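Local structure of phosphoribosylformylglycinamidine synthase 2 (3VIU) at residues D448-P451 with R452-R455; L466-A469 with C470-S474; R598-A601 with V602-I606. The protein belongs to the PurM-like, AIR synthase related proteins, is built from two pairs of N- and C-terminal domains, and holds adenosine-5'-diphosphate and a magnesium ion in this model. All coordinates share one frame; numbering follows the deposited sequence.

Contact 1. Residues D448-P451 with R452-R455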
loop_
_atom_site.group_PDB
_atom_site.type_symbol
_atom_site.label_atom_id
_atom_site.label_comp_id
_atom_site.label_asym_id
_atom_site.label_seq_id
_atom_site.Cartn_x
_atom_site.Cartn_y
_atom_site.Cartn_z
ATOM N N ASP A 448 -4.723 4.743 -0.846
ATOM C CA ASP A 448 -6.184 4.867 -0.922
ATOM C C ASP A 448 -6.869 3.840 -1.808
ATOM O O ASP A 448 -6.245 3.188 -2.637
ATOM C CB ASP A 448 -6.609 6.229 -1.495
ATOM C CG ASP A 448 -6.358 7.388 -0.562
ATOM O OD1 ASP A 448 -5.450 8.186 -0.879
ATOM O OD2 ASP A 448 -7.074 7.517 0.466
ATOM N N GLN A 449 -8.181 3.747 -1.613
ATOM C CA GLN A 449 -9.104 2.927 -2.389
ATOM C C GLN A 449 -10.443 2.950 -1.669
ATOM O O GLN A 449 -10.511 2.907 -0.434
ATOM C CB GLN A 449 -8.607 1.491 -2.630
ATOM C CG GLN A 449 -8.981 0.448 -1.614
ATOM C CD GLN A 449 -10.418 -0.041 -1.713
ATOM O OE1 GLN A 449 -10.903 -0.435 -2.782
ATOM N NE2 GLN A 449 -11.100 -0.043 -0.579
ATOM N N ASN A 450 -11.496 3.076 -2.470
ATOM C CA ASN A 450 -12.864 3.138 -1.999
ATOM C C ASN A 450 -13.583 1.865 -2.462
ATOM O O ASN A 450 -13.855 1.691 -3.643
ATOM C CB ASN A 450 -13.513 4.399 -2.583
ATOM C CG ASN A 450 -14.953 4.591 -2.134
ATOM O OD1 ASN A 450 -15.373 5.718 -1.856
ATOM N ND2 ASN A 450 -15.722 3.502 -2.076
ATOM N N PRO A 451 -13.906 0.961 -1.527
ATOM C CA PRO A 451 -14.590 -0.294 -1.868
ATOM C C PRO A 451 -15.977 -0.173 -2.487
ATOM O O PRO A 451 -16.363 -1.017 -3.297
ATOM C CB PRO A 451 -14.607 -1.051 -0.543
ATOM C CG PRO A 451 -14.651 0.035 0.459
ATOM C CD PRO A 451 -13.663 1.043 -0.077
ATOM N N ARG A 452 -16.727 0.861 -2.113
ATOM C CA ARG A 452 -18.070 1.053 -2.663
ATOM C C ARG A 452 -17.982 1.353 -4.156
ATOM O O ARG A 452 -18.670 0.732 -4.960
ATOM C CB ARG A 452 -18.789 2.180 -1.918
ATOM C CG ARG A 452 -18.925 1.913 -0.424
ATOM C CD ARG A 452 -19.798 2.943 0.270
ATOM N NE ARG A 452 -19.992 2.639 1.691
ATOM C CZ ARG A 452 -20.561 1.529 2.156
ATOM N NH1 ARG A 452 -20.995 0.599 1.319
ATOM N NH2 ARG A 452 -20.718 1.356 3.459
ATOM N N TYR A 453 -17.120 2.294 -4.525
ATOM C CA TYR A 453 -16.917 2.645 -5.931
ATOM C C TYR A 453 -16.416 1.404 -6.680
ATOM O O TYR A 453 -16.908 1.057 -7.758
ATOM C CB TYR A 453 -15.836 3.722 -6.075
ATOM C CG TYR A 453 -16.120 5.063 -5.436
ATOM C CD1 TYR A 453 -15.187 6.098 -5.527
ATOM C CD2 TYR A 453 -17.328 5.321 -4.791
ATOM C CE1 TYR A 453 -15.444 7.355 -4.999
ATOM C CE2 TYR A 453 -17.597 6.574 -4.264
ATOM C CZ TYR A 453 -16.652 7.587 -4.371
ATOM O OH TYR A 453 -16.916 8.832 -3.859
ATOM N N SER A 454 -15.424 0.749 -6.085
ATOM C CA SER A 454 -14.788 -0.419 -6.675
ATOM C C SER A 454 -15.711 -1.627 -6.895
ATOM O O SER A 454 -15.631 -2.293 -7.927
ATOM C CB SER A 454 -13.567 -0.797 -5.823
ATOM O OG SER A 454 -12.645 0.296 -5.718
ATOM N N ARG A 455 -16.593 -1.905 -5.941
ATOM C CA ARG A 455 -17.517 -3.021 -6.078
ATOM C C ARG A 455 -18.489 -2.773 -7.233
ATOM O O ARG A 455 -18.746 -3.663 -8.036
ATOM C CB ARG A 455 -18.277 -3.231 -4.755
ATOM C CG ARG A 455 -19.644 -3.931 -4.851
ATOM C CD ARG A 455 -19.588 -5.303 -5.503
ATOM N NE ARG A 455 -18.869 -6.301 -4.715
ATOM C CZ ARG A 455 -19.231 -6.705 -3.501
ATOM N NH1 ARG A 455 -18.515 -7.625 -2.867
ATOM N NH2 ARG A 455 -20.298 -6.184 -2.912
#
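N450 lies flat across the ring of Y453, three residues further on, at the point where the chain leaves strand 441-448 and enters helix 451-456. The amide and ring planes are only 12° apart, with N450 CG 3.5 Å from Y453 CG. N450 CB adds a CH-pi contact over the face of the Y453 ring, 4.2 Å from its centre. Two torsions produce the overlap: N450 carries CG opposite its own nitrogen (chi1 -179°), while Y453 turns CG away from its carbonyl carbon (chi1 -63°), which brings the ring back toward the helix start. The phenol hydroxyl then reaches E656.

N450 is the N-cap, and its carbonyl is gripped twice by S454. The amide S454 N donates to N450 O at 3.1 Å in the carbonyl plane, whereas the hydroxyl S454 OG donates to the same N450 O at 2.8 Å from well above that plane.

P451 fills the first helical position, where its missing N-H costs no helical bond, and P451 O takes R455 N at 2.8 Å. R452 CB lies near the end of the N450 side chain. From CG to NE, R452 runs extended, away from the turn, and its guanidinium forms a salt bridge with E587 and a cation-pi contact with Y581.

Chemically, the helix start is fixed by a carbonyl oxygen that accepts two hydrogen bonds and by a stacked amide, a buried arrangement that should leave the loop little freedom to twist relative to the first turn.

Contact 2. Residues L466-A469 with C470-S474. With MG (magnesium ion), chain D.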
loop_
_atom_site.group_PDB
_atom_site.type_symbol
_atom_site.label_atom_id
_atom_site.label_comp_id
_atom_site.label_asym_id
_atom_site.label_seq_id
_atom_site.Cartn_x
_atom_site.Cartn_y
_atom_site.Cartn_z
ATOM N N LEU A 466 -5.970 5.795 -7.528
ATOM C CA LEU A 466 -4.722 6.445 -7.906
ATOM C C LEU A 466 -4.905 7.966 -7.865
ATOM O O LEU A 466 -4.053 8.704 -7.358
ATOM C CB LEU A 466 -4.288 6.022 -9.313
ATOM C CG LEU A 466 -2.774 5.872 -9.508
ATOM C CD1 LEU A 466 -2.463 5.658 -10.982
ATOM C CD2 LEU A 466 -2.050 7.094 -8.981
ATOM N N ALA A 467 -6.023 8.433 -8.408
ATOM C CA ALA A 467 -6.322 9.857 -8.415
ATOM C C ALA A 467 -6.292 10.406 -6.984
ATOM O O ALA A 467 -5.546 11.342 -6.689
ATOM C CB ALA A 467 -7.693 10.101 -9.052
ATOM N N GLU A 468 -7.080 9.803 -6.094
ATOM C CA GLU A 468 -7.149 10.239 -4.704
ATOM C C GLU A 468 -5.776 10.252 -4.034
ATOM O O GLU A 468 -5.391 11.246 -3.421
ATOM C CB GLU A 468 -8.099 9.344 -3.900
ATOM C CG GLU A 468 -8.376 9.884 -2.492
ATOM C CD GLU A 468 -9.420 9.079 -1.723
ATOM O OE1 GLU A 468 -9.910 9.574 -0.680
ATOM O OE2 GLU A 468 -9.749 7.950 -2.147
ATOM N N ALA A 469 -5.038 9.154 -4.149
ATOM C CA ALA A 469 -3.716 9.083 -3.542
ATOM C C ALA A 469 -2.833 10.232 -4.047
ATOM O O ALA A 469 -2.154 10.898 -3.263
ATOM C CB ALA A 469 -3.069 7.738 -3.849
ATOM N N CYS A 470 -2.847 10.472 -5.353
ATOM C CA CYS A 470 -2.052 11.556 -5.912
ATOM C C CYS A 470 -2.565 12.914 -5.432
ATOM O O CYS A 470 -1.775 13.827 -5.193
ATOM C CB CYS A 470 -2.081 11.506 -7.434
ATOM S SG CYS A 470 -1.175 10.127 -8.116
ATOM N N ARG A 471 -3.886 13.037 -5.287
ATOM C CA ARG A 471 -4.488 14.280 -4.836
ATOM C C ARG A 471 -4.055 14.573 -3.403
ATOM O O ARG A 471 -3.719 15.709 -3.065
ATOM C CB ARG A 471 -6.021 14.199 -4.904
ATOM C CG ARG A 471 -6.729 15.545 -4.695
ATOM C CD ARG A 471 -8.232 15.383 -4.622
ATOM N NE ARG A 471 -8.733 14.568 -5.726
ATOM C CZ ARG A 471 -9.432 13.446 -5.573
ATOM N NH1 ARG A 471 -9.835 12.780 -6.640
ATOM N NH2 ARG A 471 -9.728 12.991 -4.357
ATOM N N ASN A 472 -4.054 13.539 -2.567
ATOM C CA ASN A 472 -3.668 13.700 -1.172
ATOM C C ASN A 472 -2.240 14.178 -0.987
ATOM O O ASN A 472 -1.955 14.960 -0.072
ATOM C CB ASN A 472 -3.884 12.401 -0.410
ATOM C CG ASN A 472 -5.341 12.161 -0.098
ATOM O OD1 ASN A 472 -6.025 13.058 0.394
ATOM N ND2 ASN A 472 -5.827 10.952 -0.378
ATOM N N VAL A 473 -1.344 13.710 -1.854
ATOM C CA VAL A 473 0.053 14.113 -1.793
ATOM C C VAL A 473 0.174 15.534 -2.338
ATOM O O VAL A 473 0.897 16.356 -1.787
ATOM C CB VAL A 473 0.937 13.152 -2.614
ATOM C CG1 VAL A 473 2.285 13.790 -2.911
ATOM C CG2 VAL A 473 1.128 11.861 -1.843
ATOM N N SER A 474 -0.551 15.822 -3.411
ATOM C CA SER A 474 -0.530 17.151 -4.014
ATOM C C SER A 474 -1.057 18.184 -3.039
ATOM O O SER A 474 -0.592 19.318 -3.006
ATOM C CB SER A 474 -1.405 17.181 -5.271
ATOM O OG SER A 474 -0.902 16.293 -6.242
HETATM MG MG MG D . -8.069 13.272 1.962
HETATM O O HOH W 1 -9.187 12.213 0.020
HETATM O O HOH W 2 -10.326 14.343 2.430
#
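E468 and N472 sit one turn apart on helix 458-475 of the second PurM-like N-terminal domain and run side by side, pointing the same way, an i to i+4 pair that faces the magnesium site. Their carboxylate and amide planes differ by 36°, and E468 CG lies 3.5 Å from N472 ND2. N472 OD1 binds the magnesium ion, completing the site with D430, D620 and two waters. The amide's other end donates to D448, which fixes its rotation and keeps the oxygen turned to the metal.

R471 crosses E468 at an angle. With CG opposite its backbone nitrogen (chi1 -169°) and a bend at chi3, it folds back so that E468 CA lies over one face of the guanidinium, toward the rim. Its nitrogens make salt bridges to E599 and D620, and may help position D620, a magnesium ligand.

Elsewhere on the helix, L466 CD2 packs tightly on C470 SG, 3.3 Å away. Regular backbone bonds hold the turn, such as N472 N to E468 O at 2.8 Å. E468, close to the like charge of E623, acts from the second shell: one of the two magnesium waters donates a hydrogen bond to E468 OE1 at 2.8 Å.

Contact 3. Residues R598-A601 with V602-I606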
loop_
_atom_site.group_PDB
_atom_site.type_symbol
_atom_site.label_atom_id
_atom_site.label_comp_id
_atom_site.label_asym_id
_atom_site.label_seq_id
_atom_site.Cartn_x
_atom_site.Cartn_y
_atom_site.Cartn_z
ATOM N N ARG A 598 -9.423 17.191 -15.528
ATOM C CA ARG A 598 -9.695 18.154 -14.477
ATOM C C ARG A 598 -8.837 17.801 -13.257
ATOM O O ARG A 598 -8.200 18.675 -12.660
ATOM C CB ARG A 598 -11.182 18.128 -14.104
ATOM C CG ARG A 598 -11.536 18.946 -12.868
ATOM C CD ARG A 598 -11.288 20.430 -13.083
ATOM N NE ARG A 598 -12.239 21.012 -14.026
ATOM C CZ ARG A 598 -13.545 21.122 -13.805
ATOM N NH1 ARG A 598 -14.074 20.694 -12.666
ATOM N NH2 ARG A 598 -14.329 21.644 -14.736
ATOM N N GLU A 599 -8.819 16.512 -12.906
ATOM C CA GLU A 599 -8.058 16.029 -11.761
ATOM C C GLU A 599 -6.608 16.489 -11.811
ATOM O O GLU A 599 -6.085 17.015 -10.828
ATOM C CB GLU A 599 -8.102 14.497 -11.690
ATOM C CG GLU A 599 -7.396 13.924 -10.455
ATOM C CD GLU A 599 -8.070 14.309 -9.142
ATOM O OE1 GLU A 599 -7.370 14.782 -8.224
ATOM O OE2 GLU A 599 -9.297 14.131 -9.020
ATOM N N LYS A 600 -5.967 16.296 -12.958
ATOM C CA LYS A 600 -4.570 16.691 -13.137
ATOM C C LYS A 600 -4.389 18.203 -12.986
ATOM O O LYS A 600 -3.465 18.664 -12.312
ATOM C CB LYS A 600 -4.071 16.241 -14.518
ATOM C CG LYS A 600 -2.622 16.602 -14.832
ATOM C CD LYS A 600 -2.158 15.909 -16.109
ATOM C CE LYS A 600 -0.672 16.130 -16.389
ATOM N NZ LYS A 600 -0.352 17.513 -16.863
ATOM N N ALA A 601 -5.270 18.972 -13.613
ATOM C CA ALA A 601 -5.191 20.423 -13.544
ATOM C C ALA A 601 -5.389 20.923 -12.110
ATOM O O ALA A 601 -4.735 21.874 -11.686
ATOM C CB ALA A 601 -6.230 21.047 -14.475
ATOM N N VAL A 602 -6.285 20.282 -11.366
ATOM C CA VAL A 602 -6.532 20.679 -9.983
ATOM C C VAL A 602 -5.313 20.368 -9.111
ATOM O O VAL A 602 -4.928 21.180 -8.261
ATOM C CB VAL A 602 -7.778 19.952 -9.391
ATOM C CG1 VAL A 602 -7.881 20.222 -7.899
ATOM C CG2 VAL A 602 -9.050 20.434 -10.081
ATOM N N GLN A 603 -4.708 19.198 -9.322
ATOM C CA GLN A 603 -3.534 18.794 -8.548
ATOM C C GLN A 603 -2.364 19.750 -8.774
ATOM O O GLN A 603 -1.619 20.069 -7.847
ATOM C CB GLN A 603 -3.103 17.363 -8.903
ATOM C CG GLN A 603 -4.146 16.291 -8.609
ATOM C CD GLN A 603 -3.547 14.912 -8.351
ATOM O OE1 GLN A 603 -4.270 13.929 -8.240
ATOM N NE2 GLN A 603 -2.226 14.840 -8.244
ATOM N N GLU A 604 -2.200 20.206 -10.010
ATOM C CA GLU A 604 -1.122 21.130 -10.318
ATOM C C GLU A 604 -1.479 22.518 -9.825
ATOM O O GLU A 604 -0.600 23.286 -9.433
ATOM C CB GLU A 604 -0.842 21.149 -11.818
ATOM C CG GLU A 604 -0.201 19.861 -12.296
ATOM C CD GLU A 604 -0.140 19.748 -13.804
ATOM O OE1 GLU A 604 0.276 18.675 -14.303
ATOM O OE2 GLU A 604 -0.507 20.730 -14.483
ATOM N N ALA A 605 -2.768 22.841 -9.832
ATOM C CA ALA A 605 -3.187 24.147 -9.355
ATOM C C ALA A 605 -2.927 24.247 -7.853
ATOM O O ALA A 605 -2.419 25.262 -7.369
ATOM C CB ALA A 605 -4.657 24.371 -9.645
ATOM N N ILE A 606 -3.253 23.190 -7.110
ATOM C CA ILE A 606 -3.046 23.236 -5.669
ATOM C C ILE A 606 -1.566 23.219 -5.290
ATOM O O ILE A 606 -1.163 23.884 -4.335
ATOM C CB ILE A 606 -3.817 22.096 -4.929
ATOM C CG1 ILE A 606 -3.811 22.371 -3.427
ATOM C CG2 ILE A 606 -3.172 20.740 -5.192
ATOM C CD1 ILE A 606 -4.219 23.775 -3.061
#
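V602 meets R598 across one turn of helix 596-611. Its CG2 branch stands opposite the carbonyl carbon and beside the backbone nitrogen, which brings it up against the arginine: V602 CG2 is 3.7 Å from R598 CD, where the bent arginine chain crosses it. The backbone closes the same turn, V602 N donating to R598 O at 2.8 Å.

Q603 comes next, leaning back over E599. Its methylene makes a tight contact, Q603 CG lying 3.0 Å from E599 O. The two flat ends stand almost perpendicular, carboxylate and amide planes 79° apart, and E599 OE2 takes a hydrogen bond from S659 and a salt bridge from R471.

E604 carries the charged pair of this stretch. K600 stays extended as far as CE and then turns at its last torsion (chi4 -73°), a bend that delivers K600 NZ to E604 OE1 at 2.9 Å in a salt bridge. The ammonium arrives on the syn side, 21° out of the carboxylate plane.

A605 adds its methyl, with A605 CB 3.2 Å from A601 O, while its N-H bonds to that carbonyl. I606 turns its side chain away from this turn, toward S474.

The helix is thus packed between neighbours: V602 and I606 lie on strand 661-665, E599 and Q603 face helix 458-475, E599 and K600 touch L515 of helix 495-515, and A605 meets L682.

How the contacts relate
Along the chain the three contacts come in series. Contacts 1 and 2 both belong to the second AIR synthase related N-terminal domain, contact 1 at the start of helix 451-456 and contact 2 on helix 458-475, which follows it; their centres are 15 Å apart, and they touch where D448, ending strand 441-448, reaches that second helix. Contact 3 lies on helix 596-611 of the following C-terminal domain, its centre 10 Å from contact 2's and 22 Å from that of contact 1, which it does not touch. Contact 2 is therefore the middle piece: its helix packs on the N-terminal domain's six-stranded sheet and meets helix 596-611, so the magnesium site lies close to where the domains join.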